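Long-range contact in malic enzyme (Entamoeba histolytica, PDB 3NV9), which probably catalyses the NAD- or NADP-dependent oxidative decarboxylation of malate to pyruvate: residues A[372-386]-A[420-433]. Numbering follows the deposited sequence.
Sequences IVRARKITDNMAIAA and DVAMQAIKDGVARV. With SO4 (sulfate ion), chain I; SO4 (sulfate ion), chain C.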
# COMPACT_ATOMS: atom_id res chain seq x y z
N ILE A 372 18.07 2.72 4.68
CA ILE A 372 19.28 2.37 3.92
C ILE A 372 20.22 1.44 4.71
O ILE A 372 20.67 0.43 4.21
CB ILE A 372 19.98 3.65 3.41
CG1 ILE A 372 19.35 4.10 2.05
CG2 ILE A 372 21.45 3.39 3.29
CD1 ILE A 372 19.54 5.56 1.69
N VAL A 373 20.46 1.77 5.96
CA VAL A 373 21.34 1.00 6.84
C VAL A 373 20.52 0.08 7.77
O VAL A 373 21.06 -0.46 8.76
CB VAL A 373 22.20 1.95 7.72
CG1 VAL A 373 23.18 2.74 6.87
CG2 VAL A 373 21.28 2.90 8.53
N ARG A 374 19.23 -0.08 7.50
CA ARG A 374 18.41 -1.01 8.27
C ARG A 374 18.50 -0.76 9.80
O ARG A 374 18.74 -1.67 10.56
CB ARG A 374 18.76 -2.47 7.90
CG ARG A 374 18.42 -2.82 6.43
CD ARG A 374 18.35 -4.32 6.21
NE ARG A 374 17.57 -4.94 7.31
CZ ARG A 374 17.84 -6.10 7.89
NH1 ARG A 374 18.88 -6.84 7.50
NH2 ARG A 374 17.06 -6.50 8.89
N ALA A 375 18.28 0.48 10.23
CA ALA A 375 18.22 0.73 11.65
C ALA A 375 17.04 -0.01 12.24
O ALA A 375 15.93 -0.09 11.65
CB ALA A 375 18.12 2.20 11.97
N ARG A 376 17.30 -0.52 13.43
CA ARG A 376 16.32 -1.30 14.20
C ARG A 376 15.30 -0.39 14.83
O ARG A 376 14.14 -0.75 14.93
CB ARG A 376 17.04 -2.11 15.30
CG ARG A 376 17.94 -3.24 14.77
CD ARG A 376 18.64 -3.86 16.02
NE ARG A 376 19.85 -4.59 15.70
CZ ARG A 376 19.87 -5.88 15.33
NH1 ARG A 376 18.72 -6.56 15.21
NH2 ARG A 376 21.04 -6.48 15.07
N LYS A 377 15.72 0.80 15.23
CA LYS A 377 14.87 1.74 15.98
C LYS A 377 15.21 3.13 15.46
O LYS A 377 16.33 3.32 14.99
CB LYS A 377 15.27 1.72 17.46
CG LYS A 377 14.79 0.49 18.24
CD LYS A 377 15.68 0.13 19.51
CE LYS A 377 16.32 1.37 20.16
NZ LYS A 377 17.17 0.96 21.32
N ILE A 378 14.30 4.11 15.60
CA ILE A 378 14.68 5.50 15.39
C ILE A 378 15.05 6.01 16.74
O ILE A 378 14.17 6.18 17.59
CB ILE A 378 13.59 6.46 14.73
CG1 ILE A 378 13.03 5.98 13.37
CG2 ILE A 378 14.17 7.81 14.51
CD1 ILE A 378 13.96 5.25 12.43
N THR A 379 16.34 6.31 16.95
CA THR A 379 16.76 6.78 18.30
C THR A 379 16.59 8.27 18.35
O THR A 379 16.45 8.90 17.31
CB THR A 379 18.22 6.45 18.60
OG1 THR A 379 19.02 7.15 17.65
CG2 THR A 379 18.45 4.95 18.49
N ASP A 380 16.64 8.84 19.56
CA ASP A 380 16.60 10.28 19.75
C ASP A 380 17.84 10.92 19.10
O ASP A 380 17.77 11.97 18.49
CB ASP A 380 16.52 10.66 21.23
CG ASP A 380 15.13 10.42 21.85
OD1 ASP A 380 14.20 9.97 21.13
OD2 ASP A 380 14.97 10.68 23.10
N ASN A 381 18.97 10.26 19.20
CA ASN A 381 20.18 10.77 18.57
C ASN A 381 20.01 10.96 17.06
O ASN A 381 20.42 11.97 16.50
CB ASN A 381 21.35 9.87 18.90
CG ASN A 381 21.77 10.00 20.37
OD1 ASN A 381 21.33 10.90 21.07
ND2 ASN A 381 22.64 9.09 20.82
N MET A 382 19.37 9.98 16.44
CA MET A 382 19.15 9.97 15.02
C MET A 382 18.23 11.14 14.66
O MET A 382 18.54 11.89 13.73
CB MET A 382 18.52 8.66 14.61
CG MET A 382 19.54 7.56 14.47
SD MET A 382 18.68 5.97 14.44
CE MET A 382 17.95 6.00 12.76
N ALA A 383 17.15 11.33 15.44
CA ALA A 383 16.28 12.49 15.26
C ALA A 383 17.04 13.79 15.34
O ALA A 383 16.74 14.72 14.61
CB ALA A 383 15.17 12.51 16.27
N ILE A 384 18.00 13.86 16.26
CA ILE A 384 18.78 15.09 16.49
C ILE A 384 19.77 15.32 15.34
O ILE A 384 19.98 16.42 14.89
CB ILE A 384 19.47 15.08 17.88
CG1 ILE A 384 18.42 15.31 19.00
CG2 ILE A 384 20.60 16.13 17.94
CD1 ILE A 384 18.87 14.98 20.43
N ALA A 385 20.35 14.26 14.82
CA ALA A 385 21.25 14.41 13.68
C ALA A 385 20.47 15.06 12.50
O ALA A 385 20.97 15.96 11.83
CB ALA A 385 21.80 13.01 13.30
N ALA A 386 19.23 14.61 12.27
CA ALA A 386 18.42 15.19 11.20
C ALA A 386 18.19 16.65 11.46
O ALA A 386 18.21 17.45 10.50
CB ALA A 386 17.08 14.46 11.00
N ASP A 420 23.34 11.82 7.34
CA ASP A 420 23.66 12.09 8.77
C ASP A 420 22.93 11.12 9.76
O ASP A 420 23.56 10.61 10.73
CB ASP A 420 23.34 13.53 9.15
CG ASP A 420 24.29 14.58 8.52
OD1 ASP A 420 24.05 15.78 8.80
OD2 ASP A 420 25.24 14.24 7.78
N VAL A 421 21.62 10.92 9.53
CA VAL A 421 20.83 9.98 10.34
C VAL A 421 21.43 8.55 10.26
O VAL A 421 21.43 7.81 11.24
CB VAL A 421 19.38 9.90 9.84
CG1 VAL A 421 18.65 8.64 10.38
CG2 VAL A 421 18.64 11.22 10.16
N ALA A 422 21.90 8.15 9.09
CA ALA A 422 22.49 6.82 8.90
C ALA A 422 23.77 6.61 9.71
O ALA A 422 24.01 5.53 10.25
CB ALA A 422 22.76 6.57 7.42
N MET A 423 24.59 7.65 9.79
CA MET A 423 25.89 7.56 10.40
C MET A 423 25.65 7.46 11.90
O MET A 423 26.26 6.64 12.60
CB MET A 423 26.74 8.80 10.07
CG MET A 423 27.25 8.86 8.63
SD MET A 423 28.17 7.40 8.08
CE MET A 423 26.97 6.33 7.26
N GLN A 424 24.77 8.35 12.37
CA GLN A 424 24.26 8.35 13.73
C GLN A 424 23.67 6.99 14.09
O GLN A 424 23.95 6.49 15.17
CB GLN A 424 23.28 9.50 13.97
CG GLN A 424 23.03 9.76 15.44
CD GLN A 424 24.28 10.31 16.18
OE1 GLN A 424 24.76 11.42 15.93
NE2 GLN A 424 24.78 9.52 17.10
N ALA A 425 22.91 6.36 13.18
CA ALA A 425 22.34 5.01 13.53
C ALA A 425 23.49 4.02 13.79
O ALA A 425 23.50 3.33 14.80
CB ALA A 425 21.38 4.50 12.45
N ILE A 426 24.45 3.96 12.86
CA ILE A 426 25.71 3.21 13.10
C ILE A 426 26.38 3.59 14.44
O ILE A 426 26.71 2.70 15.23
CB ILE A 426 26.73 3.38 11.94
CG1 ILE A 426 26.08 2.89 10.63
CG2 ILE A 426 28.07 2.66 12.27
CD1 ILE A 426 26.88 3.19 9.42
N LYS A 427 26.57 4.88 14.70
CA LYS A 427 27.16 5.27 15.96
C LYS A 427 26.32 4.84 17.21
O LYS A 427 26.88 4.50 18.27
CB LYS A 427 27.45 6.75 15.98
CG LYS A 427 27.92 7.26 17.33
CD LYS A 427 28.11 8.80 17.35
CE LYS A 427 28.16 9.30 18.79
NZ LYS A 427 29.07 10.49 18.89
N ASP A 428 25.00 4.89 17.10
CA ASP A 428 24.13 4.47 18.19
C ASP A 428 24.10 2.92 18.37
O ASP A 428 23.67 2.42 19.41
CB ASP A 428 22.73 5.03 17.96
CG ASP A 428 22.65 6.55 18.12
OD1 ASP A 428 23.50 7.18 18.83
OD2 ASP A 428 21.70 7.13 17.54
N GLY A 429 24.55 2.18 17.35
CA GLY A 429 24.58 0.73 17.42
C GLY A 429 23.27 0.05 17.02
O GLY A 429 23.09 -1.19 17.22
N VAL A 430 22.37 0.85 16.42
CA VAL A 430 21.11 0.31 15.94
C VAL A 430 21.10 -0.09 14.45
O VAL A 430 20.14 -0.74 13.99
CB VAL A 430 19.95 1.22 16.32
CG1 VAL A 430 20.01 1.45 17.82
CG2 VAL A 430 20.01 2.58 15.54
N ALA A 431 22.17 0.24 13.72
CA ALA A 431 22.25 -0.12 12.30
C ALA A 431 22.65 -1.57 12.07
O ALA A 431 23.54 -2.09 12.75
CB ALA A 431 23.19 0.82 11.54
N ARG A 432 21.98 -2.20 11.11
CA ARG A 432 22.22 -3.58 10.72
C ARG A 432 23.06 -3.65 9.45
O ARG A 432 23.42 -4.72 8.97
CB ARG A 432 20.88 -4.31 10.56
CG ARG A 432 20.17 -4.54 11.94
CD ARG A 432 18.88 -5.36 11.79
NE ARG A 432 17.76 -4.51 11.37
CZ ARG A 432 16.47 -4.75 11.57
NH1 ARG A 432 16.07 -5.83 12.25
NH2 ARG A 432 15.56 -3.88 11.12
N VAL A 433 23.36 -2.49 8.90
CA VAL A 433 24.28 -2.32 7.77
C VAL A 433 25.25 -1.24 8.24
O VAL A 433 24.88 -0.06 8.29
CB VAL A 433 23.56 -1.79 6.51
CG1 VAL A 433 24.60 -1.33 5.44
CG2 VAL A 433 22.59 -2.81 5.95
S SO4 I . 18.99 -8.89 13.02
O1 SO4 I . 20.15 -7.99 13.06
O2 SO4 I . 19.35 -10.01 12.15
O3 SO4 I . 18.67 -9.35 14.36
O4 SO4 I . 17.81 -8.22 12.48
S SO4 C . 16.52 5.63 22.44
O1 SO4 C . 17.54 5.55 23.45
O2 SO4 C . 16.77 4.58 21.45
O3 SO4 C . 15.21 5.42 23.05
O4 SO4 C . 16.48 6.97 21.92
O HOH W 1 15.66 -1.89 9.23
O HOH W 2 22.12 -3.57 15.11
O HOH W 3 22.80 13.43 17.38
O HOH W 4 23.70 16.07 11.55
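V373 rests its methyls on A422 and A425, while its carbonyl O accepts R432 N at 3.1 Å. R374 closes helix 363-372 as the C-prime residue of a Schellman motif; its O takes R432 NE (3.1 Å), nearly in the guanidinium plane. R374 NH2 and R376 CG sandwich the R432 guanidinium from opposite faces. R376, R432 and R183 bind a sulfate, probably from the crystallisation liquor: R376 NH1 gives O3 an almost straight bond (176°), and R432 NH1, bonded also to D187 O, reaches O4. R376 N donates to V430 O (2.9 Å). The contact belongs to the Rossmann-type NAD-binding domain, where 380-386 of helix 380-396 and 420-428 of helix 413-428 run nearly antiparallel (153°). T379 suits the N-cap: chi1 of 62° brings OG1 back to M382 N in a capping box, completed by a weak T379 N to M382 SD bond; the same hydroxyl donates to D428 OD2 (2.7 Å). N381 ND2 and Q424 NE2 grip D428 OD1 from opposite faces of the carboxylate. M382, long and flexible, enters as a knob among V421, Q424, A425 and D428, its CE 3.6 Å from V421 CG1. Small A385 and A386 pack on Q424 and V421.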